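Local coordinates for DUF4393 domain-containing protein (Alcanivorax borkumensis, PDB 3H35) that is of unknown function but carries the abortive infection alpha domain, a family of the helix-turn-helix clan, which hints at a role in phage defence, at residues A[91-96]-A[133-138]; A[71-76]-A[158-163]. All blocks are in the same frame, centred on the assembly; numbering follows the deposited sequence.

Interaction 1 (A[91-96]-A[133-138]); sequences YSNAGR and ELCEGD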
loop_
_atom_site.group_PDB
_atom_site.type_symbol
_atom_site.label_atom_id
_atom_site.label_comp_id
_atom_site.label_asym_id
_atom_site.label_seq_id
_atom_site.Cartn_x
_atom_site.Cartn_y
_atom_site.Cartn_z
ATOM N N TYR A 91 -0.364 15.851 -1.070
ATOM C CA TYR A 91 0.517 16.946 -1.420
ATOM C C TYR A 91 0.969 17.656 -0.158
ATOM O O TYR A 91 0.243 17.740 0.808
ATOM C CB TYR A 91 -0.181 17.925 -2.395
ATOM C CG TYR A 91 0.739 18.985 -2.948
ATOM C CD1 TYR A 91 1.477 18.759 -4.117
ATOM C CD2 TYR A 91 0.914 20.189 -2.280
ATOM C CE1 TYR A 91 2.351 19.728 -4.614
ATOM C CE2 TYR A 91 1.790 21.162 -2.762
ATOM C CZ TYR A 91 2.505 20.923 -3.926
ATOM O OH TYR A 91 3.383 21.899 -4.393
ATOM N N SER A 92 2.182 18.169 -0.164
ATOM C CA SER A 92 2.666 18.909 0.988
ATOM C C SER A 92 3.717 19.850 0.502
ATOM O O SER A 92 4.263 19.635 -0.583
ATOM C CB SER A 92 3.265 17.965 2.029
ATOM O OG SER A 92 3.791 18.682 3.136
ATOM N N ASN A 93 3.994 20.892 1.290
ATOM C CA ASN A 93 5.152 21.758 1.048
ATOM C C ASN A 93 6.341 21.418 1.945
ATOM O O ASN A 93 7.321 22.145 1.950
ATOM C CB ASN A 93 4.771 23.264 1.136
ATOM C CG ASN A 93 4.257 23.666 2.494
ATOM O OD1 ASN A 93 3.810 22.826 3.280
ATOM N ND2 ASN A 93 4.298 24.971 2.783
ATOM N N ALA A 94 6.268 20.295 2.659
ATOM C CA ALA A 94 7.345 19.851 3.553
ATOM C C ALA A 94 8.664 19.687 2.777
ATOM O O ALA A 94 9.724 19.810 3.343
ATOM C CB ALA A 94 6.974 18.533 4.238
ATOM N N GLY A 95 8.588 19.409 1.476
ATOM C CA GLY A 95 9.791 19.306 0.639
ATOM C C GLY A 95 10.687 20.523 0.684
ATOM O O GLY A 95 11.915 20.396 0.635
ATOM N N ARG A 96 10.075 21.698 0.836
ATOM C CA ARG A 96 10.815 22.941 0.829
ATOM C C ARG A 96 11.728 22.997 2.045
ATOM O O ARG A 96 12.921 23.147 1.902
ATOM C CB ARG A 96 9.882 24.159 0.810
ATOM C CG ARG A 96 8.744 24.133 -0.257
ATOM C CD ARG A 96 9.283 24.131 -1.670
ATOM N NE ARG A 96 8.230 24.321 -2.668
ATOM C CZ ARG A 96 8.433 24.349 -3.991
ATOM N NH1 ARG A 96 7.397 24.528 -4.814
ATOM N NH2 ARG A 96 9.656 24.201 -4.494
ATOM N N GLU A 133 -2.694 27.086 2.630
ATOM C CA GLU A 133 -3.008 28.080 1.625
ATOM C C GLU A 133 -1.959 28.106 0.538
ATOM O O GLU A 133 -2.295 28.061 -0.642
ATOM C CB GLU A 133 -3.197 29.471 2.261
ATOM C CG GLU A 133 -4.433 29.549 3.136
ATOM C CD GLU A 133 -4.526 30.820 4.007
ATOM O OE1 GLU A 133 -3.631 31.721 3.927
ATOM O OE2 GLU A 133 -5.509 30.911 4.784
ATOM N N LEU A 134 -0.688 28.133 0.918
ATOM C CA LEU A 134 0.387 27.975 -0.058
ATOM C C LEU A 134 0.243 26.684 -0.860
ATOM O O LEU A 134 0.434 26.701 -2.071
ATOM C CB LEU A 134 1.761 27.956 0.613
ATOM C CG LEU A 134 2.237 29.233 1.276
ATOM C CD1 LEU A 134 3.569 28.914 1.950
ATOM C CD2 LEU A 134 2.340 30.472 0.277
ATOM N N CYS A 135 -0.051 25.558 -0.201
ATOM C CA CYS A 135 -0.202 24.314 -0.932
ATOM C C CYS A 135 -1.397 24.347 -1.887
ATOM O O CYS A 135 -1.313 23.856 -3.013
ATOM C CB CYS A 135 -0.402 23.149 0.026
ATOM S SG CYS A 135 1.080 22.699 0.912
ATOM N N GLU A 136 -2.519 24.867 -1.409
ATOM C CA GLU A 136 -3.715 24.891 -2.229
ATOM C C GLU A 136 -3.506 25.785 -3.465
ATOM O O GLU A 136 -4.111 25.564 -4.518
ATOM C CB GLU A 136 -4.929 25.330 -1.413
ATOM C CG GLU A 136 -5.426 24.203 -0.508
ATOM C CD GLU A 136 -6.241 24.662 0.688
ATOM O OE1 GLU A 136 -6.305 25.873 0.940
ATOM O OE2 GLU A 136 -6.796 23.810 1.425
ATOM N N GLY A 137 -2.603 26.750 -3.360
ATOM C CA GLY A 137 -2.338 27.615 -4.480
ATOM C C GLY A 137 -1.383 27.016 -5.491
ATOM O O GLY A 137 -1.240 27.546 -6.579
ATOM N N ASP A 138 -0.706 25.929 -5.153
ATOM C CA ASP A 138 0.266 25.396 -6.059
ATOM C C ASP A 138 -0.357 24.895 -7.373
ATOM O O ASP A 138 -1.330 24.139 -7.383
ATOM C CB ASP A 138 1.035 24.243 -5.413
ATOM C CG ASP A 138 2.083 23.680 -6.339
ATOM O OD1 ASP A 138 3.169 24.293 -6.404
ATOM O OD2 ASP A 138 1.834 22.656 -7.002
#
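Tyr91 and Cys135 meet at the edge of the tyrosine ring. The Cys135 CB lies near the ring plane, 4.0 Å from Tyr91 CD2. The Cys135 SG is 5.2 Å from the Tyr91 ring centroid and 81° off the ring normal. This is an edge-on sulfur-aromatic contact, not a stack over the face. Tyr91 has CG anti to its backbone N (chi1 -172°). Its CB bond points toward the end of helix 129-137. The hydroxyl reaches the carboxylate of Asp138. The two side chains cross at about a right angle, with ring and carboxylate planes 27° apart. Tyr91 OH is 3.1 Å from Asp138 OD1 and equally far from OD2, but the angles are poor for a hydrogen bond. The Asp138 OD2 instead accepts from the backbone N of Phe141, and Phe141 also meets the Tyr91 ring.

Asn93 also touches the sulfur. Cys135 SG is 3.4 Å from Asn93 N and 3.6 Å from Asn93 OD1. Asn93 has CG between its backbone N and carbonyl carbon. Its ND2 lies 4.1 Å from Leu134 CD1 and donates to Asp131, in the same helix as Leu134. The Ser92 side chain starts away from helix 129-137. Its OG accepts from Ala94 N at 3.0 Å, an ST turn, and is also hydrogen-bonded to Ala72 O.

The contact joins the end of strand 87-91, outermost in this chain's sheet, to helix 129-137. Asp138 is the N-cap of the next helix, 139-151, and the tyrosine packs at this helix-to-helix junction.

Interaction 2 (A[71-76]-A[158-163]); sequences FALLTL and RRETLR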
loop_
_atom_site.group_PDB
_atom_site.type_symbol
_atom_site.label_atom_id
_atom_site.label_comp_id
_atom_site.label_asym_id
_atom_site.label_seq_id
_atom_site.Cartn_x
_atom_site.Cartn_y
_atom_site.Cartn_z
ATOM N N PHE A 71 3.954 18.667 9.303
ATOM C CA PHE A 71 3.792 19.543 8.135
ATOM C C PHE A 71 2.375 19.539 7.591
ATOM O O PHE A 71 1.609 18.623 7.886
ATOM C CB PHE A 71 4.803 19.159 7.044
ATOM C CG PHE A 71 6.227 19.380 7.460
ATOM C CD1 PHE A 71 6.823 20.621 7.297
ATOM C CD2 PHE A 71 6.962 18.353 8.062
ATOM C CE1 PHE A 71 8.152 20.839 7.696
ATOM C CE2 PHE A 71 8.287 18.562 8.489
ATOM C CZ PHE A 71 8.882 19.806 8.302
ATOM N N ALA A 72 2.030 20.568 6.828
ATOM C CA ALA A 72 0.732 20.645 6.175
ATOM C C ALA A 72 0.621 19.549 5.119
ATOM O O ALA A 72 1.569 19.275 4.367
ATOM C CB ALA A 72 0.494 22.036 5.546
ATOM N N LEU A 73 -0.536 18.915 5.079
ATOM C CA LEU A 73 -0.831 17.867 4.135
ATOM C C LEU A 73 -2.180 18.124 3.525
ATOM O O LEU A 73 -3.153 18.356 4.225
ATOM C CB LEU A 73 -0.871 16.516 4.888
ATOM C CG LEU A 73 -0.942 15.223 4.071
ATOM C CD1 LEU A 73 0.294 15.117 3.148
ATOM C CD2 LEU A 73 -1.047 14.028 5.019
ATOM N N LEU A 74 -2.250 18.114 2.218
ATOM C CA LEU A 74 -3.550 18.134 1.544
ATOM C C LEU A 74 -3.801 16.741 1.027
ATOM O O LEU A 74 -2.938 16.141 0.379
ATOM C CB LEU A 74 -3.562 19.117 0.357
ATOM C CG LEU A 74 -3.301 20.607 0.589
ATOM C CD1 LEU A 74 -3.419 21.339 -0.785
ATOM C CD2 LEU A 74 -4.253 21.165 1.630
ATOM N N THR A 75 -4.962 16.205 1.342
ATOM C CA THR A 75 -5.332 14.891 0.884
ATOM C C THR A 75 -6.567 14.996 -0.004
ATOM O O THR A 75 -7.546 15.633 0.358
ATOM C CB THR A 75 -5.588 13.978 2.102
ATOM O OG1 THR A 75 -4.410 13.931 2.951
ATOM C CG2 THR A 75 -5.989 12.605 1.643
ATOM N N LEU A 76 -6.496 14.398 -1.183
ATOM C CA LEU A 76 -7.620 14.301 -2.076
ATOM C C LEU A 76 -8.262 12.960 -1.857
ATOM O O LEU A 76 -7.632 11.894 -2.006
ATOM C CB LEU A 76 -7.195 14.472 -3.529
ATOM C CG LEU A 76 -6.648 15.845 -3.899
ATOM C CD1 LEU A 76 -6.175 15.868 -5.382
ATOM C CD2 LEU A 76 -7.671 16.960 -3.623
ATOM N N ARG A 158 -8.989 17.551 1.777
ATOM C CA ARG A 158 -9.010 17.610 3.209
ATOM C C ARG A 158 -7.661 18.029 3.719
ATOM O O ARG A 158 -6.646 17.439 3.346
ATOM C CB ARG A 158 -9.389 16.267 3.814
ATOM C CG ARG A 158 -9.607 16.358 5.298
ATOM C CD ARG A 158 -10.230 15.060 5.846
ATOM N NE ARG A 158 -10.630 15.182 7.255
ATOM C CZ ARG A 158 -9.923 14.733 8.298
ATOM N NH1 ARG A 158 -10.387 14.891 9.536
ATOM N NH2 ARG A 158 -8.764 14.116 8.125
ATOM N N ARG A 159 -7.667 19.047 4.574
ATOM C CA ARG A 159 -6.478 19.524 5.220
ATOM C C ARG A 159 -6.122 18.615 6.394
ATOM O O ARG A 159 -6.897 18.406 7.309
ATOM C CB ARG A 159 -6.638 20.957 5.694
ATOM C CG ARG A 159 -6.770 21.985 4.566
ATOM C CD ARG A 159 -7.186 23.314 5.146
ATOM N NE ARG A 159 -7.034 24.405 4.201
ATOM C CZ ARG A 159 -7.175 25.680 4.520
ATOM N NH1 ARG A 159 -7.478 26.037 5.769
ATOM N NH2 ARG A 159 -6.982 26.601 3.598
ATOM N N GLU A 160 -4.911 18.079 6.334
ATOM C CA GLU A 160 -4.426 17.152 7.329
ATOM C C GLU A 160 -2.989 17.542 7.745
ATOM O O GLU A 160 -2.433 18.553 7.290
ATOM C CB GLU A 160 -4.517 15.732 6.761
ATOM C CG GLU A 160 -5.969 15.311 6.420
ATOM C CD GLU A 160 -6.094 13.893 5.892
ATOM O OE1 GLU A 160 -5.140 13.369 5.272
ATOM O OE2 GLU A 160 -7.167 13.298 6.097
ATOM N N THR A 161 -2.419 16.747 8.637
ATOM C CA THR A 161 -1.095 16.978 9.146
ATOM C C THR A 161 -0.205 15.742 8.953
ATOM O O THR A 161 -0.593 14.629 9.314
ATOM C CB THR A 161 -1.184 17.341 10.622
ATOM O OG1 THR A 161 -2.099 18.447 10.776
ATOM C CG2 THR A 161 0.208 17.704 11.156
ATOM N N LEU A 162 0.971 15.939 8.370
ATOM C CA LEU A 162 1.896 14.845 8.072
ATOM C C LEU A 162 2.818 14.689 9.237
ATOM O O LEU A 162 3.387 15.669 9.684
ATOM C CB LEU A 162 2.726 15.178 6.830
ATOM C CG LEU A 162 3.804 14.202 6.356
ATOM C CD1 LEU A 162 3.135 12.883 5.868
ATOM C CD2 LEU A 162 4.644 14.887 5.240
ATOM N N ARG A 163 2.989 13.455 9.707
ATOM C CA ARG A 163 3.957 13.122 10.756
ATOM C C ARG A 163 4.603 11.776 10.504
ATOM O O ARG A 163 4.038 10.966 9.816
ATOM C CB ARG A 163 3.279 12.963 12.099
ATOM C CG ARG A 163 2.483 14.115 12.523
ATOM C CD ARG A 163 1.626 13.670 13.687
ATOM N NE ARG A 163 0.650 14.710 13.866
ATOM C CZ ARG A 163 0.887 15.852 14.483
ATOM N NH1 ARG A 163 2.063 16.088 15.035
ATOM N NH2 ARG A 163 -0.068 16.744 14.540
#
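Phe71 and Leu162 open a ladder of six backbone hydrogen bonds between two antiparallel strands. Phe71, Leu73 and Thr75 form hydrogen-bonded pairs with Leu162, Glu160 and Arg158. Five of the bonds are nearly straight. The exception is Leu73 N to Glu160 O, 2.9 Å long and bent to 146° at the hydrogen. Its donor stands above the carbonyl plane of Glu160. That carbonyl also accepts from the Tyr132 hydroxyl.

The polar side-chain contacts lie on the face with Leu73 and Leu162. Thr75 OG1 donates to Glu160 OE1 at a very short, doubtful 2.5 Å. In Glu160, chi2 of -178° carries CD out in an extended chain; OE1 then meets Thr75 OG1. Its other oxygen, OE2, takes Arg158 NH2 at 2.7 Å in a salt bridge. The oxygen lies in the guanidinium plane, and the nitrogen approaches on the anti side of the carboxylate. Arg90 and Tyr77 add further bonds to OE1 and OE2.

Apolar contacts are few. Leu73 CB is 4.3 Å from Leu162 CB on the same face. On the opposite face, Leu74 CD2 touches Arg159 CG at 4.0 Å, the two side chains lying side by side and pointing the same way.

Glu160 is buried, yet both its carboxylate oxygens are bonded. Two arginines pair with it, so its negative charge is probably stabilised on the face that carries Leu73 and Leu162.

Interactions 1 and 2 have centres about 10 Å apart and touch directly. Strand 71-76 lies between strand 87-91, which leads into interaction 1, and its partner 158-163 in interaction 2. Ser92 OG of interaction 1 probably bonds to Ala72 O, 2.6 Å away. A salt bridge joins Glu136 OE1 to Arg159 NH2 at 2.8 Å, tying helix 129-137 to the sheet. Packing adds to these links: Ala94 CB is 3.4 Å from Phe71 CG, and Glu136 CG is 3.5 Å from Leu74 CD1. Helix 129-137 thus covers the sheet face that carries Ala72 and Leu74. No active site is known for this protein.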